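Local structure of cell death-related nuclease 4 (Caenorhabditis elegans, 5DK5) at residues B[17-29]-B[115-129]. The protein degrades RNA and DNA from the 3' end as a metal-dependent DEDDh exonuclease and takes part in apoptotic DNA degradation. Numbering follows the deposited sequence.
Sequences PFDTLLILDFETT and KFAFVCDSRQDLWRI. With IPA (isopropyl alcohol), chain L; IPA (isopropyl alcohol), chain M.
Strands 20-28 and 116-120 pair in parallel in the central sheet of the exonuclease domain, where Leu-22 meets Ala-117, Phe-118 and Val-119. Leu-22 N donates to Ala-117 O (3.1 Å), and Leu-22 O accepts from Val-119 N (2.9 Å). Leu-24 N donates to Val-119 O at 2.9 Å. Side chains pack on both faces of the pair. On one, Leu-22 CD1 touches two rings, 3.7 Å from Phe-116 CD2 and 3.6 Å from Phe-118 CE1. Leu-24 CD1 meets the Phe-118 ring further along. On the other face, Leu-21 CB touches Val-119 CG2. Near the start of the pair, Ala-117 CB sits over the centre of the Phe-18 ring in a CH-pi contact, 3.7 Å from the centroid.

Beyond Cys-120, segment 115-129 turns into helix 124-136, and a helix side chain supplies the next acceptor for strand 20-28. Asp-125 OD2 accepts from Phe-26 N at 2.9 Å, in a nearly straight bond (175°). Asp-125 CG is anti to the carbonyl carbon (chi1 -70°), and from there OD2 meets the N-H nearly along its C-O axis. Ile-129 CG2 packs on Phe-26 CB and meets Thr-28 CG2 tip to tip, tightly, at 3.5 Å. The same strand carries Asp-25 and Glu-27, which bind magnesium with Asp-194. Metal-binding acidic residues on the first strand of a mixed sheet, flanked by a parallel strand, are typical of the RNase H-like fold of DEDDh exonucleases.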
ATOM      1  N   PRO B  17     -15.675 -29.629  25.163  1.00 44.67           N
ATOM      2  CA  PRO B  17     -14.723 -30.732  25.330  1.00 41.11           C
ATOM      3  C   PRO B  17     -13.271 -30.280  25.508  1.00 41.02           C
ATOM      4  O   PRO B  17     -12.392 -31.126  25.668  1.00 38.85           O
ATOM      5  CB  PRO B  17     -14.886 -31.519  24.032  1.00 43.76           C
ATOM      6  CG  PRO B  17     -15.212 -30.479  23.024  1.00 43.56           C
ATOM      7  CD  PRO B  17     -16.046 -29.444  23.746  1.00 44.28           C
ATOM      8  N   PHE B  18     -13.030 -28.972  25.472  1.00 43.30           N
ATOM      9  CA  PHE B  18     -11.687 -28.422  25.643  1.00 42.11           C
ATOM     10  C   PHE B  18     -11.549 -27.765  27.013  1.00 41.72           C
ATOM     11  O   PHE B  18     -12.465 -27.089  27.477  1.00 40.53           O
ATOM     12  CB  PHE B  18     -11.376 -27.402  24.543  1.00 42.73           C
ATOM     13  CG  PHE B  18     -11.477 -27.961  23.154  1.00 41.65           C
ATOM     14  CD1 PHE B  18     -10.397 -28.599  22.571  1.00 34.71           C
ATOM     15  CD2 PHE B  18     -12.652 -27.847  22.430  1.00 41.20           C
ATOM     16  CE1 PHE B  18     -10.485 -29.115  21.292  1.00 38.11           C
ATOM     17  CE2 PHE B  18     -12.746 -28.361  21.150  1.00 39.48           C
ATOM     18  CZ  PHE B  18     -11.662 -28.996  20.582  1.00 37.63           C
ATOM     19  N   ASP B  19     -10.405 -27.972  27.658  1.00 45.62           N
ATOM     20  CA  ASP B  19     -10.120 -27.319  28.933  1.00 47.73           C
ATOM     21  C   ASP B  19      -9.604 -25.896  28.722  1.00 42.30           C
ATOM     22  O   ASP B  19      -9.625 -25.078  29.642  1.00 39.29           O
ATOM     23  CB  ASP B  19      -9.102 -28.132  29.736  1.00 53.36           C
ATOM     24  CG  ASP B  19      -9.750 -29.237  30.551  1.00 61.59           C
ATOM     25  OD1 ASP B  19     -10.785 -29.782  30.111  1.00 63.40           O
ATOM     26  OD2 ASP B  19      -9.224 -29.561  31.638  1.00 65.79           O
ATOM     27  N   THR B  20      -9.145 -25.611  27.506  1.00 41.48           N
ATOM     28  CA  THR B  20      -8.608 -24.296  27.168  1.00 38.82           C
ATOM     29  C   THR B  20      -9.118 -23.824  25.810  1.00 36.61           C
ATOM     30  O   THR B  20      -9.113 -24.578  24.837  1.00 36.14           O
ATOM     31  CB  THR B  20      -7.067 -24.304  27.142  1.00 40.43           C
ATOM     32  OG1 THR B  20      -6.566 -24.806  28.385  1.00 43.15           O
ATOM     33  CG2 THR B  20      -6.518 -22.900  26.908  1.00 40.54           C
ATOM     34  N   LEU B  21      -9.559 -22.570  25.762  1.00 34.82           N
ATOM     35  CA  LEU B  21      -9.969 -21.932  24.517  1.00 32.61           C
ATOM     36  C   LEU B  21      -9.180 -20.645  24.297  1.00 35.40           C
ATOM     37  O   LEU B  21      -9.159 -19.760  25.153  1.00 33.44           O
ATOM     38  CB  LEU B  21     -11.469 -21.634  24.527  1.00 37.75           C
ATOM     39  CG  LEU B  21     -12.404 -22.844  24.574  1.00 34.40           C
ATOM     40  CD1 LEU B  21     -13.846 -22.386  24.699  1.00 35.25           C
ATOM     41  CD2 LEU B  21     -12.226 -23.721  23.341  1.00 33.89           C
ATOM     42  N   LEU B  22      -8.532 -20.552  23.140  1.00 36.25           N
ATOM     43  CA  LEU B  22      -7.726 -19.390  22.795  1.00 37.73           C
ATOM     44  C   LEU B  22      -8.483 -18.491  21.831  1.00 29.07           C
ATOM     45  O   LEU B  22      -8.675 -18.839  20.671  1.00 28.64           O
ATOM     46  CB  LEU B  22      -6.397 -19.822  22.173  1.00 37.98           C
ATOM     47  CG  LEU B  22      -5.525 -20.755  23.016  1.00 38.38           C
ATOM     48  CD1 LEU B  22      -4.260 -21.122  22.255  1.00 38.84           C
ATOM     49  CD2 LEU B  22      -5.179 -20.125  24.360  1.00 29.63           C
ATOM     50  N   ILE B  23      -8.916 -17.334  22.315  1.00 29.25           N
ATOM     51  CA  ILE B  23      -9.621 -16.385  21.467  1.00 28.90           C
ATOM     52  C   ILE B  23      -8.605 -15.682  20.569  1.00 27.75           C
ATOM     53  O   ILE B  23      -7.803 -14.879  21.040  1.00 27.30           O
ATOM     54  CB  ILE B  23     -10.408 -15.352  22.294  1.00 29.61           C
ATOM     55  CG1 ILE B  23     -11.519 -16.036  23.094  1.00 31.25           C
ATOM     56  CG2 ILE B  23     -11.020 -14.286  21.389  1.00 32.89           C
ATOM     57  CD1 ILE B  23     -11.075 -16.592  24.433  1.00 31.65           C
ATOM     58  N   LEU B  24      -8.652 -15.992  19.277  1.00 27.51           N
ATOM     59  CA  LEU B  24      -7.653 -15.521  18.321  1.00 27.63           C
ATOM     60  C   LEU B  24      -8.183 -14.380  17.457  1.00 28.37           C
ATOM     61  O   LEU B  24      -9.364 -14.350  17.110  1.00 26.44           O
ATOM     62  CB  LEU B  24      -7.197 -16.685  17.438  1.00 29.79           C
ATOM     63  CG  LEU B  24      -6.244 -16.372  16.284  1.00 33.85           C
ATOM     64  CD1 LEU B  24      -5.291 -17.537  16.076  1.00 36.99           C
ATOM     65  CD2 LEU B  24      -7.008 -16.090  14.998  1.00 34.98           C
ATOM     66  N   ASP B  25      -7.299 -13.450  17.102  1.00 34.18           N
ATOM     67  CA  ASP B  25      -7.670 -12.318  16.259  1.00 34.65           C
ATOM     68  C   ASP B  25      -6.499 -11.810  15.422  1.00 30.36           C
ATOM     69  O   ASP B  25      -5.431 -11.503  15.952  1.00 26.47           O
ATOM     70  CB  ASP B  25      -8.212 -11.172  17.108  1.00 38.40           C
ATOM     71  CG  ASP B  25      -8.659  -9.992  16.270  1.00 42.83           C
ATOM     72  OD1 ASP B  25      -7.806  -9.162  15.892  1.00 45.48           O
ATOM     73  OD2 ASP B  25      -9.868  -9.896  15.984  1.00 44.49           O
ATOM     74  N   PHE B  26      -6.721 -11.719  14.114  1.00 29.46           N
ATOM     75  CA  PHE B  26      -5.753 -11.134  13.196  1.00 28.05           C
ATOM     76  C   PHE B  26      -6.259  -9.797  12.671  1.00 28.81           C
ATOM     77  O   PHE B  26      -7.446  -9.636  12.390  1.00 31.85           O
ATOM     78  CB  PHE B  26      -5.473 -12.065  12.013  1.00 25.74           C
ATOM     79  CG  PHE B  26      -4.671 -13.286  12.363  1.00 26.27           C
ATOM     80  CD1 PHE B  26      -3.429 -13.173  12.964  1.00 25.19           C
ATOM     81  CD2 PHE B  26      -5.147 -14.551  12.056  1.00 28.66           C
ATOM     82  CE1 PHE B  26      -2.687 -14.298  13.270  1.00 26.36           C
ATOM     83  CE2 PHE B  26      -4.411 -15.678  12.360  1.00 29.08           C
ATOM     84  CZ  PHE B  26      -3.178 -15.552  12.968  1.00 28.07           C
ATOM     85  N   GLU B  27      -5.348  -8.837  12.563  1.00 26.82           N
ATOM     86  CA  GLU B  27      -5.595  -7.614  11.810  1.00 27.30           C
ATOM     87  C   GLU B  27      -4.608  -7.583  10.657  1.00 25.05           C
ATOM     88  O   GLU B  27      -3.469  -8.028  10.804  1.00 23.41           O
ATOM     89  CB  GLU B  27      -5.450  -6.378  12.696  1.00 30.29           C
ATOM     90  CG  GLU B  27      -6.396  -6.371  13.889  1.00 36.12           C
ATOM     91  CD  GLU B  27      -7.862  -6.381  13.488  1.00 38.57           C
ATOM     92  OE1 GLU B  27      -8.199  -5.785  12.443  1.00 35.75           O
ATOM     93  OE2 GLU B  27      -8.673  -6.990  14.220  1.00 40.93           O
ATOM     94  N   THR B  28      -5.051  -7.069   9.513  1.00 24.47           N
ATOM     95  CA  THR B  28      -4.249  -7.109   8.296  1.00 23.03           C
ATOM     96  C   THR B  28      -4.123  -5.747   7.630  1.00 22.54           C
ATOM     97  O   THR B  28      -4.842  -4.804   7.961  1.00 22.25           O
ATOM     98  CB  THR B  28      -4.849  -8.087   7.255  1.00 22.59           C
ATOM     99  OG1 THR B  28      -6.039  -7.522   6.688  1.00 19.20           O
ATOM    100  CG2 THR B  28      -5.177  -9.436   7.890  1.00 23.55           C
ATOM    101  N   THR B  29      -3.195  -5.658   6.684  1.00 22.58           N
ATOM    102  CA  THR B  29      -3.161  -4.532   5.768  1.00 21.31           C
ATOM    103  C   THR B  29      -4.443  -4.569   4.952  1.00 21.42           C
ATOM    104  O   THR B  29      -5.047  -5.630   4.787  1.00 22.74           O
ATOM    105  CB  THR B  29      -1.945  -4.584   4.835  1.00 19.68           C
ATOM    106  OG1 THR B  29      -1.926  -5.841   4.148  1.00 19.89           O
ATOM    107  CG2 THR B  29      -0.656  -4.421   5.626  1.00 16.39           C
ATOM    108  N   LYS B 115      -6.019 -30.622  22.524  1.00 45.93           N
ATOM    109  CA  LYS B 115      -6.698 -30.416  23.804  1.00 46.77           C
ATOM    110  C   LYS B 115      -7.031 -28.943  24.035  1.00 40.65           C
ATOM    111  O   LYS B 115      -7.441 -28.549  25.127  1.00 38.53           O
ATOM    112  CB  LYS B 115      -5.841 -30.954  24.950  1.00 51.47           C
ATOM    113  CG  LYS B 115      -5.760 -32.471  24.967  1.00 54.54           C
ATOM    114  CD  LYS B 115      -5.133 -32.989  26.247  1.00 56.90           C
ATOM    115  CE  LYS B 115      -5.079 -34.508  26.258  1.00 60.22           C
ATOM    116  NZ  LYS B 115      -4.442 -35.037  27.493  1.00 63.95           N
ATOM    117  N   PHE B 116      -6.848 -28.136  22.997  1.00 37.07           N
ATOM    118  CA  PHE B 116      -7.284 -26.748  23.009  1.00 34.06           C
ATOM    119  C   PHE B 116      -7.761 -26.382  21.609  1.00 32.80           C
ATOM    120  O   PHE B 116      -7.382 -27.028  20.633  1.00 31.85           O
ATOM    121  CB  PHE B 116      -6.155 -25.819  23.460  1.00 33.51           C
ATOM    122  CG  PHE B 116      -5.036 -25.698  22.465  1.00 34.68           C
ATOM    123  CD1 PHE B 116      -4.005 -26.621  22.446  1.00 36.29           C
ATOM    124  CD2 PHE B 116      -5.017 -24.659  21.550  1.00 34.68           C
ATOM    125  CE1 PHE B 116      -2.976 -26.511  21.531  1.00 36.05           C
ATOM    126  CE2 PHE B 116      -3.989 -24.543  20.634  1.00 34.32           C
ATOM    127  CZ  PHE B 116      -2.969 -25.470  20.623  1.00 34.73           C
ATOM    128  N   ALA B 117      -8.599 -25.355  21.516  1.00 33.48           N
ATOM    129  CA  ALA B 117      -9.126 -24.908  20.230  1.00 31.07           C
ATOM    130  C   ALA B 117      -9.205 -23.390  20.171  1.00 41.66           C
ATOM    131  O   ALA B 117      -9.412 -22.726  21.188  1.00 30.72           O
ATOM    132  CB  ALA B 117     -10.493 -25.517  19.980  1.00 45.78           C
ATOM    133  N   PHE B 118      -9.040 -22.847  18.969  1.00 37.62           N
ATOM    134  CA  PHE B 118      -9.114 -21.408  18.768  1.00 37.16           C
ATOM    135  C   PHE B 118     -10.553 -20.961  18.546  1.00 29.37           C
ATOM    136  O   PHE B 118     -11.347 -21.673  17.932  1.00 34.10           O
ATOM    137  CB  PHE B 118      -8.238 -20.984  17.587  1.00 34.30           C
ATOM    138  CG  PHE B 118      -6.768 -21.108  17.854  1.00 32.33           C
ATOM    139  CD1 PHE B 118      -6.090 -20.110  18.531  1.00 31.40           C
ATOM    140  CD2 PHE B 118      -6.066 -22.225  17.439  1.00 32.95           C
ATOM    141  CE1 PHE B 118      -4.738 -20.221  18.785  1.00 31.31           C
ATOM    142  CE2 PHE B 118      -4.714 -22.344  17.692  1.00 31.91           C
ATOM    143  CZ  PHE B 118      -4.050 -21.341  18.365  1.00 31.19           C
ATOM    144  N   VAL B 119     -10.875 -19.779  19.063  1.00 31.77           N
ATOM    145  CA  VAL B 119     -12.194 -19.182  18.899  1.00 33.18           C
ATOM    146  C   VAL B 119     -12.070 -17.867  18.140  1.00 32.01           C
ATOM    147  O   VAL B 119     -11.198 -17.049  18.438  1.00 30.66           O
ATOM    148  CB  VAL B 119     -12.871 -18.929  20.258  1.00 30.94           C
ATOM    149  CG1 VAL B 119     -14.266 -18.348  20.066  1.00 42.13           C
ATOM    150  CG2 VAL B 119     -12.931 -20.220  21.067  1.00 31.82           C
ATOM    151  N   CYS B 120     -12.943 -17.674  17.156  1.00 32.95           N
ATOM    152  CA  CYS B 120     -12.959 -16.452  16.361  1.00 28.45           C
ATOM    153  C   CYS B 120     -14.398 -15.990  16.177  1.00 29.27           C
ATOM    154  O   CYS B 120     -15.336 -16.748  16.426  1.00 30.28           O
ATOM    155  CB  CYS B 120     -12.286 -16.680  15.005  1.00 30.85           C
ATOM    156  SG  CYS B 120     -10.587 -17.296  15.111  1.00 33.17           S
ATOM    157  N   ASP B 121     -14.573 -14.744  15.745  1.00 32.13           N
ATOM    158  CA  ASP B 121     -15.908 -14.192  15.547  1.00 34.32           C
ATOM    159  C   ASP B 121     -16.423 -14.475  14.136  1.00 33.96           C
ATOM    160  O   ASP B 121     -17.569 -14.168  13.816  1.00 35.72           O
ATOM    161  CB  ASP B 121     -15.909 -12.688  15.822  1.00 37.12           C
ATOM    162  CG  ASP B 121     -15.096 -11.905  14.814  1.00 38.09           C
ATOM    163  OD1 ASP B 121     -14.141 -12.468  14.238  1.00 38.76           O
ATOM    164  OD2 ASP B 121     -15.412 -10.717  14.602  1.00 38.83           O
ATOM    165  N   SER B 122     -15.575 -15.063  13.299  1.00 32.89           N
ATOM    166  CA  SER B 122     -15.972 -15.450  11.949  1.00 32.62           C
ATOM    167  C   SER B 122     -14.946 -16.405  11.352  1.00 34.41           C
ATOM    168  O   SER B 122     -13.966 -16.763  12.001  1.00 37.34           O
ATOM    169  CB  SER B 122     -16.131 -14.219  11.049  1.00 31.19           C
ATOM    170  OG  SER B 122     -14.881 -13.603  10.793  1.00 29.98           O
ATOM    171  N   ARG B 123     -15.182 -16.812  10.110  1.00 31.32           N
ATOM    172  CA  ARG B 123     -14.268 -17.704   9.409  1.00 32.78           C
ATOM    173  C   ARG B 123     -13.050 -16.947   8.898  1.00 31.85           C
ATOM    174  O   ARG B 123     -12.012 -17.543   8.618  1.00 30.42           O
ATOM    175  CB  ARG B 123     -14.980 -18.393   8.241  1.00 37.23           C
ATOM    176  CG  ARG B 123     -15.558 -17.434   7.204  1.00 40.58           C
ATOM    177  CD  ARG B 123     -16.166 -18.183   6.027  1.00 47.30           C
ATOM    178  NE  ARG B 123     -17.249 -19.074   6.440  1.00 57.00           N
ATOM    179  CZ  ARG B 123     -17.863 -19.937   5.634  1.00 63.96           C
ATOM    180  NH1 ARG B 123     -17.501 -20.040   4.361  1.00 65.82           N
ATOM    181  NH2 ARG B 123     -18.838 -20.703   6.102  1.00 66.94           N
ATOM    182  N   GLN B 124     -13.185 -15.629   8.790  1.00 28.00           N
ATOM    183  CA  GLN B 124     -12.182 -14.789   8.142  1.00 26.55           C
ATOM    184  C   GLN B 124     -10.770 -14.978   8.695  1.00 24.91           C
ATOM    185  O   GLN B 124      -9.815 -15.105   7.928  1.00 23.46           O
ATOM    186  CB  GLN B 124     -12.580 -13.316   8.268  1.00 28.03           C
ATOM    187  CG  GLN B 124     -13.928 -12.984   7.648  1.00 30.02           C
ATOM    188  CD  GLN B 124     -13.976 -13.300   6.167  1.00 29.37           C
ATOM    189  OE1 GLN B 124     -12.991 -13.118   5.452  1.00 29.12           O
ATOM    190  NE2 GLN B 124     -15.118 -13.788   5.700  1.00 29.53           N
ATOM    191  N   ASP B 125     -10.640 -14.999  10.018  1.00 25.50           N
ATOM    192  CA  ASP B 125      -9.327 -15.036  10.658  1.00 28.16           C
ATOM    193  C   ASP B 125      -8.469 -16.221  10.215  1.00 28.19           C
ATOM    194  O   ASP B 125      -7.287 -16.057   9.917  1.00 26.97           O
ATOM    195  CB  ASP B 125      -9.478 -15.065  12.182  1.00 32.68           C
ATOM    196  CG  ASP B 125      -9.993 -13.753  12.745  1.00 35.36           C
ATOM    197  OD1 ASP B 125     -11.226 -13.597  12.865  1.00 35.85           O
ATOM    198  OD2 ASP B 125      -9.163 -12.877  13.070  1.00 35.47           O
ATOM    199  N   LEU B 126      -9.064 -17.410  10.166  1.00 32.15           N
ATOM    200  CA  LEU B 126      -8.303 -18.625   9.883  1.00 31.19           C
ATOM    201  C   LEU B 126      -8.490 -19.135   8.454  1.00 31.00           C
ATOM    202  O   LEU B 126      -7.522 -19.537   7.809  1.00 30.22           O
ATOM    203  CB  LEU B 126      -8.681 -19.721  10.882  1.00 31.11           C
ATOM    204  CG  LEU B 126      -8.262 -19.462  12.336  1.00 32.42           C
ATOM    205  CD1 LEU B 126      -8.671 -20.626  13.218  1.00 33.46           C
ATOM    206  CD2 LEU B 126      -6.762 -19.211  12.463  1.00 32.94           C
ATOM    207  N   TRP B 127      -9.719 -19.121   7.949  1.00 24.96           N
ATOM    208  CA  TRP B 127      -9.958 -19.612   6.595  1.00 25.13           C
ATOM    209  C   TRP B 127      -9.313 -18.715   5.537  1.00 24.96           C
ATOM    210  O   TRP B 127      -8.738 -19.215   4.571  1.00 24.14           O
ATOM    211  CB  TRP B 127     -11.454 -19.740   6.307  1.00 26.03           C
ATOM    212  CG  TRP B 127     -11.755 -19.701   4.844  1.00 26.10           C
ATOM    213  CD1 TRP B 127     -11.530 -20.691   3.931  1.00 26.39           C
ATOM    214  CD2 TRP B 127     -12.325 -18.606   4.118  1.00 25.92           C
ATOM    215  NE1 TRP B 127     -11.928 -20.281   2.682  1.00 31.53           N
ATOM    216  CE2 TRP B 127     -12.420 -19.005   2.770  1.00 32.53           C
ATOM    217  CE3 TRP B 127     -12.764 -17.329   4.477  1.00 31.71           C
ATOM    218  CZ2 TRP B 127     -12.937 -18.172   1.782  1.00 32.61           C
ATOM    219  CZ3 TRP B 127     -13.278 -16.505   3.495  1.00 31.61           C
ATOM    220  CH2 TRP B 127     -13.361 -16.929   2.163  1.00 28.02           C
ATOM    221  N   ARG B 128      -9.406 -17.398   5.713  1.00 29.04           N
ATOM    222  CA  ARG B 128      -8.860 -16.457   4.730  1.00 27.69           C
ATOM    223  C   ARG B 128      -7.504 -15.904   5.150  1.00 25.09           C
ATOM    224  O   ARG B 128      -6.488 -16.183   4.512  1.00 23.04           O
ATOM    225  CB  ARG B 128      -9.833 -15.296   4.491  1.00 28.10           C
ATOM    226  CG  ARG B 128      -9.316 -14.258   3.490  1.00 28.81           C
ATOM    227  CD  ARG B 128     -10.390 -13.240   3.112  1.00 27.08           C
ATOM    228  NE  ARG B 128     -10.791 -12.419   4.249  1.00 26.66           N
ATOM    229  CZ  ARG B 128     -10.122 -11.358   4.689  1.00 25.60           C
ATOM    230  NH1 ARG B 128      -9.000 -10.974   4.095  1.00 23.13           N
ATOM    231  NH2 ARG B 128     -10.574 -10.681   5.736  1.00 28.68           N
ATOM    232  N   ILE B 129      -7.495 -15.117   6.222  1.00 21.94           N
ATOM    233  CA  ILE B 129      -6.303 -14.378   6.629  1.00 21.16           C
ATOM    234  C   ILE B 129      -5.130 -15.303   6.930  1.00 22.28           C
ATOM    235  O   ILE B 129      -4.036 -15.117   6.395  1.00 20.45           O
ATOM    236  CB  ILE B 129      -6.595 -13.496   7.861  1.00 23.05           C
ATOM    237  CG1 ILE B 129      -7.602 -12.408   7.480  1.00 23.13           C
ATOM    238  CG2 ILE B 129      -5.301 -12.880   8.416  1.00 21.82           C
ATOM    239  CD1 ILE B 129      -8.061 -11.529   8.632  1.00 24.53           C
TER
HETATM  240  C1  IPA L 304     -20.624 -16.274   9.886  1.00 74.48           C
HETATM  241  C2  IPA L 304     -19.274 -15.621   9.698  1.00 72.63           C
HETATM  242  C3  IPA L 304     -19.398 -14.441   8.758  1.00 72.57           C
HETATM  243  O2  IPA L 304     -18.387 -16.561   9.141  1.00 30.41           O
HETATM  244  C1  IPA M 305      -5.997 -12.066   0.306  1.00 48.91           C
HETATM  245  C2  IPA M 305      -7.459 -12.355   0.056  1.00 49.07           C
HETATM  246  C3  IPA M 305      -7.684 -13.851   0.081  1.00 49.76           C
HETATM  247  O2  IPA M 305      -8.228 -11.741   1.065  1.00 48.87           O
HETATM  248  O   HOH W   1     -11.592 -13.386  15.381  1.00 26.36           O
HETATM  249  O   HOH W   2      -8.578  -8.399   6.102  1.00 33.30           O